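Local coordinates for protein acetylxylan esterase / glucomannan deacetylase (Cellvibrio japonicus, PDB 2W9X) that removes acetyl groups from plant cell wall polysaccharides, deacetylating xylan and, with a large preference, glucomannan, at residues B[241-253]-B[262-276]. Sequence-based numbering, arbitrary orientation.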
loop_
_atom_site.group_PDB
_atom_site.type_symbol
_atom_site.label_atom_id
_atom_site.label_comp_id
_atom_site.label_asym_id
_atom_site.label_seq_id
_atom_site.Cartn_x
_atom_site.Cartn_y
_atom_site.Cartn_z
ATOM N N VAL B 241 -2.047 8.446 9.095
ATOM C CA VAL B 241 -3.220 8.058 8.322
ATOM C C VAL B 241 -3.937 9.330 7.896
ATOM O O VAL B 241 -4.403 10.112 8.738
ATOM C CB VAL B 241 -4.171 7.133 9.134
ATOM C CG1 VAL B 241 -5.403 6.710 8.290
ATOM C CG2 VAL B 241 -3.410 5.910 9.631
ATOM N N ILE B 242 -4.009 9.537 6.591
ATOM C CA ILE B 242 -4.623 10.740 6.044
ATOM C C ILE B 242 -5.887 10.333 5.294
ATOM O O ILE B 242 -5.842 9.511 4.390
ATOM C CB ILE B 242 -3.665 11.530 5.105
ATOM C CG1 ILE B 242 -2.295 11.716 5.776
ATOM C CG2 ILE B 242 -4.325 12.890 4.709
ATOM C CD1 ILE B 242 -1.178 12.309 4.863
ATOM N N GLY B 243 -7.013 10.910 5.677
ATOM C CA GLY B 243 -8.285 10.652 4.981
ATOM C C GLY B 243 -8.839 11.993 4.535
ATOM O O GLY B 243 -9.518 12.655 5.312
ATOM N N LEU B 244 -8.548 12.394 3.293
ATOM C CA LEU B 244 -8.988 13.687 2.761
ATOM C C LEU B 244 -9.293 13.551 1.269
ATOM O O LEU B 244 -8.581 12.840 0.546
ATOM C CB LEU B 244 -7.892 14.768 2.993
ATOM C CG LEU B 244 -7.632 15.293 4.421
ATOM C CD1 LEU B 244 -6.343 16.177 4.513
ATOM C CD2 LEU B 244 -8.853 16.083 4.924
ATOM N N GLY B 245 -10.320 14.247 0.798
ATOM C CA GLY B 245 -10.729 14.154 -0.600
ATOM C C GLY B 245 -12.238 14.043 -0.796
ATOM O O GLY B 245 -12.747 14.368 -1.870
ATOM N N THR B 246 -12.957 13.559 0.222
ATOM C CA THR B 246 -14.427 13.538 0.157
ATOM C C THR B 246 -14.951 14.968 -0.054
ATOM O O THR B 246 -15.798 15.211 -0.910
ATOM C CB THR B 246 -15.070 12.860 1.390
ATOM O OG1 THR B 246 -14.850 11.442 1.308
ATOM C CG2 THR B 246 -16.605 13.120 1.429
ATOM N N ASN B 247 -14.413 15.918 0.698
ATOM C CA ASN B 247 -14.865 17.289 0.550
ATOM C C ASN B 247 -14.369 17.953 -0.732
ATOM O O ASN B 247 -15.079 18.786 -1.301
ATOM C CB ASN B 247 -14.523 18.108 1.779
ATOM C CG ASN B 247 -15.296 17.640 2.988
ATOM O OD1 ASN B 247 -14.718 17.358 4.033
ATOM N ND2 ASN B 247 -16.608 17.515 2.835
ATOM N N ASP B 248 -13.192 17.565 -1.212
ATOM C CA ASP B 248 -12.753 18.059 -2.536
ATOM C C ASP B 248 -13.735 17.655 -3.622
ATOM O O ASP B 248 -14.025 18.453 -4.509
ATOM C CB ASP B 248 -11.344 17.565 -2.910
ATOM C CG ASP B 248 -10.305 18.026 -1.931
ATOM O OD1 ASP B 248 -9.625 19.031 -2.231
ATOM O OD2 ASP B 248 -10.198 17.397 -0.845
ATOM N N PHE B 249 -14.251 16.418 -3.542
ATOM C CA PHE B 249 -14.934 15.822 -4.707
ATOM C C PHE B 249 -16.422 15.486 -4.562
ATOM O O PHE B 249 -17.051 15.117 -5.543
ATOM C CB PHE B 249 -14.173 14.589 -5.239
ATOM C CG PHE B 249 -12.744 14.873 -5.615
ATOM C CD1 PHE B 249 -12.439 15.738 -6.662
ATOM C CD2 PHE B 249 -11.708 14.277 -4.918
ATOM C CE1 PHE B 249 -11.114 16.000 -7.010
ATOM C CE2 PHE B 249 -10.382 14.541 -5.252
ATOM C CZ PHE B 249 -10.090 15.392 -6.307
ATOM N N SER B 250 -17.001 15.654 -3.379
ATOM C CA SER B 250 -18.360 15.175 -3.173
ATOM C C SER B 250 -19.445 15.993 -3.895
ATOM O O SER B 250 -20.610 15.578 -3.953
ATOM C CB SER B 250 -18.673 15.114 -1.674
ATOM O OG SER B 250 -18.662 16.409 -1.125
ATOM N N THR B 251 -19.061 17.157 -4.425
ATOM C CA THR B 251 -19.991 18.085 -5.057
ATOM C C THR B 251 -19.399 18.610 -6.351
ATOM O O THR B 251 -18.178 18.597 -6.560
ATOM C CB THR B 251 -20.333 19.321 -4.165
ATOM O OG1 THR B 251 -19.130 20.020 -3.836
ATOM C CG2 THR B 251 -21.071 18.930 -2.884
ATOM N N ALA B 252 -20.290 19.078 -7.215
ATOM C CA ALA B 252 -19.935 19.752 -8.447
ATOM C C ALA B 252 -19.359 21.135 -8.144
ATOM O O ALA B 252 -19.716 21.759 -7.149
ATOM C CB ALA B 252 -21.188 19.893 -9.314
ATOM N N LEU B 253 -18.474 21.606 -9.016
ATOM C CA LEU B 253 -17.937 22.954 -8.913
ATOM C C LEU B 253 -19.026 24.015 -9.146
ATOM O O LEU B 253 -19.845 23.892 -10.049
ATOM C CB LEU B 253 -16.782 23.152 -9.906
ATOM C CG LEU B 253 -15.482 22.391 -9.615
ATOM C CD1 LEU B 253 -14.696 22.129 -10.914
ATOM C CD2 LEU B 253 -14.635 23.134 -8.582
ATOM N N ARG B 262 -13.254 20.249 -13.963
ATOM C CA ARG B 262 -12.977 19.104 -13.105
ATOM C C ARG B 262 -11.516 18.626 -13.213
ATOM O O ARG B 262 -10.917 18.212 -12.217
ATOM C CB ARG B 262 -13.928 17.949 -13.436
ATOM C CG ARG B 262 -14.155 16.994 -12.275
ATOM C CD ARG B 262 -15.107 17.644 -11.256
ATOM N NE ARG B 262 -15.324 16.796 -10.079
ATOM C CZ ARG B 262 -15.985 17.179 -8.989
ATOM N NH1 ARG B 262 -16.497 18.410 -8.909
ATOM N NH2 ARG B 262 -16.141 16.329 -7.978
ATOM N N GLU B 263 -10.954 18.657 -14.417
ATOM C CA GLU B 263 -9.562 18.238 -14.608
ATOM C C GLU B 263 -8.641 19.153 -13.803
ATOM O O GLU B 263 -7.672 18.684 -13.211
ATOM C CB GLU B 263 -9.175 18.232 -16.098
ATOM C CG GLU B 263 -9.887 17.166 -16.941
ATOM C CD GLU B 263 -11.414 17.341 -17.009
ATOM O OE1 GLU B 263 -11.898 18.491 -17.179
ATOM O OE2 GLU B 263 -12.129 16.307 -16.891
ATOM N N ALA B 264 -8.963 20.456 -13.766
ATOM C CA ALA B 264 -8.184 21.427 -12.982
ATOM C C ALA B 264 -8.162 21.093 -11.500
ATOM O O ALA B 264 -7.119 21.199 -10.847
ATOM C CB ALA B 264 -8.695 22.858 -13.193
ATOM N N LEU B 265 -9.326 20.707 -10.978
ATOM C CA LEU B 265 -9.469 20.316 -9.593
ATOM C C LEU B 265 -8.643 19.057 -9.291
ATOM O O LEU B 265 -7.913 19.014 -8.291
ATOM C CB LEU B 265 -10.958 20.112 -9.261
ATOM C CG LEU B 265 -11.342 19.684 -7.827
ATOM C CD1 LEU B 265 -10.912 20.717 -6.778
ATOM C CD2 LEU B 265 -12.844 19.402 -7.713
ATOM N N HIS B 266 -8.768 18.034 -10.143
ATOM C CA HIS B 266 -7.954 16.810 -10.025
ATOM C C HIS B 266 -6.472 17.110 -9.973
ATOM O O HIS B 266 -5.763 16.602 -9.100
ATOM C CB HIS B 266 -8.193 15.828 -11.186
ATOM C CG HIS B 266 -9.594 15.296 -11.261
ATOM N ND1 HIS B 266 -10.140 14.818 -12.433
ATOM C CD2 HIS B 266 -10.559 15.173 -10.317
ATOM C CE1 HIS B 266 -11.385 14.431 -12.208
ATOM N NE2 HIS B 266 -11.658 14.626 -10.931
ATOM N N ALA B 267 -6.006 17.925 -10.921
ATOM C CA ALA B 267 -4.595 18.269 -11.024
ATOM C C ALA B 267 -4.107 18.963 -9.741
ATOM O O ALA B 267 -3.074 18.608 -9.175
ATOM C CB ALA B 267 -4.360 19.152 -12.249
ATOM N N ASP B 268 -4.883 19.936 -9.277
ATOM C CA ASP B 268 -4.518 20.727 -8.106
ATOM C C ASP B 268 -4.574 19.894 -6.816
ATOM O O ASP B 268 -3.691 20.023 -5.960
ATOM C CB ASP B 268 -5.430 21.954 -8.017
ATOM C CG ASP B 268 -4.955 22.977 -6.999
ATOM O OD1 ASP B 268 -3.731 23.172 -6.861
ATOM O OD2 ASP B 268 -5.814 23.616 -6.354
ATOM N N TYR B 269 -5.589 19.031 -6.695
ATOM C CA TYR B 269 -5.695 18.090 -5.592
ATOM C C TYR B 269 -4.474 17.172 -5.564
ATOM O O TYR B 269 -3.866 16.979 -4.510
ATOM C CB TYR B 269 -6.985 17.249 -5.715
ATOM C CG TYR B 269 -7.139 16.116 -4.702
ATOM C CD1 TYR B 269 -7.813 16.319 -3.492
ATOM C CD2 TYR B 269 -6.647 14.830 -4.969
ATOM C CE1 TYR B 269 -7.979 15.273 -2.561
ATOM C CE2 TYR B 269 -6.805 13.800 -4.055
ATOM C CZ TYR B 269 -7.474 14.027 -2.858
ATOM O OH TYR B 269 -7.606 13.011 -1.965
ATOM N N VAL B 270 -4.126 16.595 -6.709
ATOM C CA VAL B 270 -3.039 15.611 -6.737
ATOM C C VAL B 270 -1.700 16.270 -6.338
ATOM O O VAL B 270 -0.972 15.727 -5.490
ATOM C CB VAL B 270 -2.944 14.810 -8.087
ATOM C CG1 VAL B 270 -1.654 14.005 -8.159
ATOM C CG2 VAL B 270 -4.141 13.871 -8.266
ATOM N N ALA B 271 -1.402 17.438 -6.920
ATOM C CA ALA B 271 -0.137 18.140 -6.678
ATOM C C ALA B 271 0.038 18.499 -5.201
ATOM O O ALA B 271 1.100 18.299 -4.630
ATOM C CB ALA B 271 -0.026 19.401 -7.555
ATOM N N ASN B 272 -1.006 19.038 -4.589
ATOM C CA ASN B 272 -0.927 19.435 -3.195
ATOM C C ASN B 272 -0.883 18.292 -2.203
ATOM O O ASN B 272 -0.195 18.379 -1.183
ATOM C CB ASN B 272 -2.056 20.393 -2.863
ATOM C CG ASN B 272 -1.711 21.788 -3.253
ATOM O OD1 ASN B 272 -1.029 22.481 -2.506
ATOM N ND2 ASN B 272 -2.110 22.193 -4.456
ATOM N N TYR B 273 -1.606 17.223 -2.501
ATOM C CA TYR B 273 -1.553 16.029 -1.662
ATOM C C TYR B 273 -0.130 15.459 -1.697
ATOM O O TYR B 273 0.433 15.138 -0.653
ATOM C CB TYR B 273 -2.560 14.985 -2.147
ATOM C CG TYR B 273 -3.070 14.025 -1.088
ATOM C CD1 TYR B 273 -4.327 13.429 -1.223
ATOM C CD2 TYR B 273 -2.302 13.701 0.044
ATOM C CE1 TYR B 273 -4.811 12.526 -0.277
ATOM C CE2 TYR B 273 -2.780 12.805 1.010
ATOM C CZ TYR B 273 -4.031 12.222 0.838
ATOM O OH TYR B 273 -4.515 11.343 1.775
ATOM N N VAL B 274 0.448 15.350 -2.898
ATOM C CA VAL B 274 1.829 14.862 -3.036
ATOM C C VAL B 274 2.770 15.778 -2.261
ATOM O O VAL B 274 3.627 15.308 -1.498
ATOM C CB VAL B 274 2.272 14.714 -4.528
ATOM C CG1 VAL B 274 3.780 14.427 -4.651
ATOM C CG2 VAL B 274 1.463 13.600 -5.216
ATOM N N LYS B 275 2.584 17.089 -2.435
ATOM C CA LYS B 275 3.428 18.095 -1.766
ATOM C C LYS B 275 3.369 17.920 -0.247
ATOM O O LYS B 275 4.404 17.950 0.441
ATOM C CB LYS B 275 2.962 19.503 -2.150
ATOM C CG LYS B 275 3.939 20.635 -1.837
ATOM C CD LYS B 275 3.169 21.940 -1.686
ATOM C CE LYS B 275 4.069 23.150 -1.745
ATOM N NZ LYS B 275 3.242 24.374 -1.548
ATOM N N PHE B 276 2.155 17.726 0.263
ATOM C CA PHE B 276 1.914 17.584 1.710
ATOM C C PHE B 276 2.635 16.390 2.341
ATOM O O PHE B 276 3.312 16.522 3.362
ATOM C CB PHE B 276 0.406 17.476 1.976
ATOM C CG PHE B 276 0.042 17.429 3.449
ATOM C CD1 PHE B 276 0.544 18.389 4.345
ATOM C CD2 PHE B 276 -0.807 16.441 3.932
ATOM C CE1 PHE B 276 0.199 18.350 5.702
ATOM C CE2 PHE B 276 -1.161 16.393 5.292
ATOM C CZ PHE B 276 -0.660 17.350 6.170
HETATM O O HOH W 1 -6.856 10.363 1.847
HETATM O O HOH W 2 -17.785 19.780 -11.283
#
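In a beta-alpha-beta crossover of the parallel sheet, the loop after central strand 239-243, with short helix 246-249, packs on helix 262-283, which leads on to strand 288-294. F249 is the knob, held among R262, L265, H266 and Y269. The edge of its ring points at the face of Y269, planes 61° apart, with F249 CZ 3.4 Å from Y269 CG. F249 CE1 lies at the edge of the H266 ring, 3.5 Å from H266 CD2, with the two rings oblique to each other. Y269 CG is anti to the backbone N (chi1 174°), and the ring reaches across to the loop, where its OH donates to L244 O at 2.7 Å. The D248 carboxylate stands at the rim of the same ring; its oxygens accept backbone N-H groups of I202, V203 and R204. R262 NH1 gives T251 O a fairly straight bond of 2.9 Å in the guanidinium plane. NH2 bonds F249 O only weakly and also pairs with E300, which H266 NE2 shares. Nearer the sheet, Y273 OH touches I242 CG2 at 3.3 Å, and a water donates to I242 O and accepts from L244 N. Short helix 246-249 carries N247, probably a transition-state stabiliser, consistent with the oxyanion-hole asparagine of the SGNH hydrolase fold.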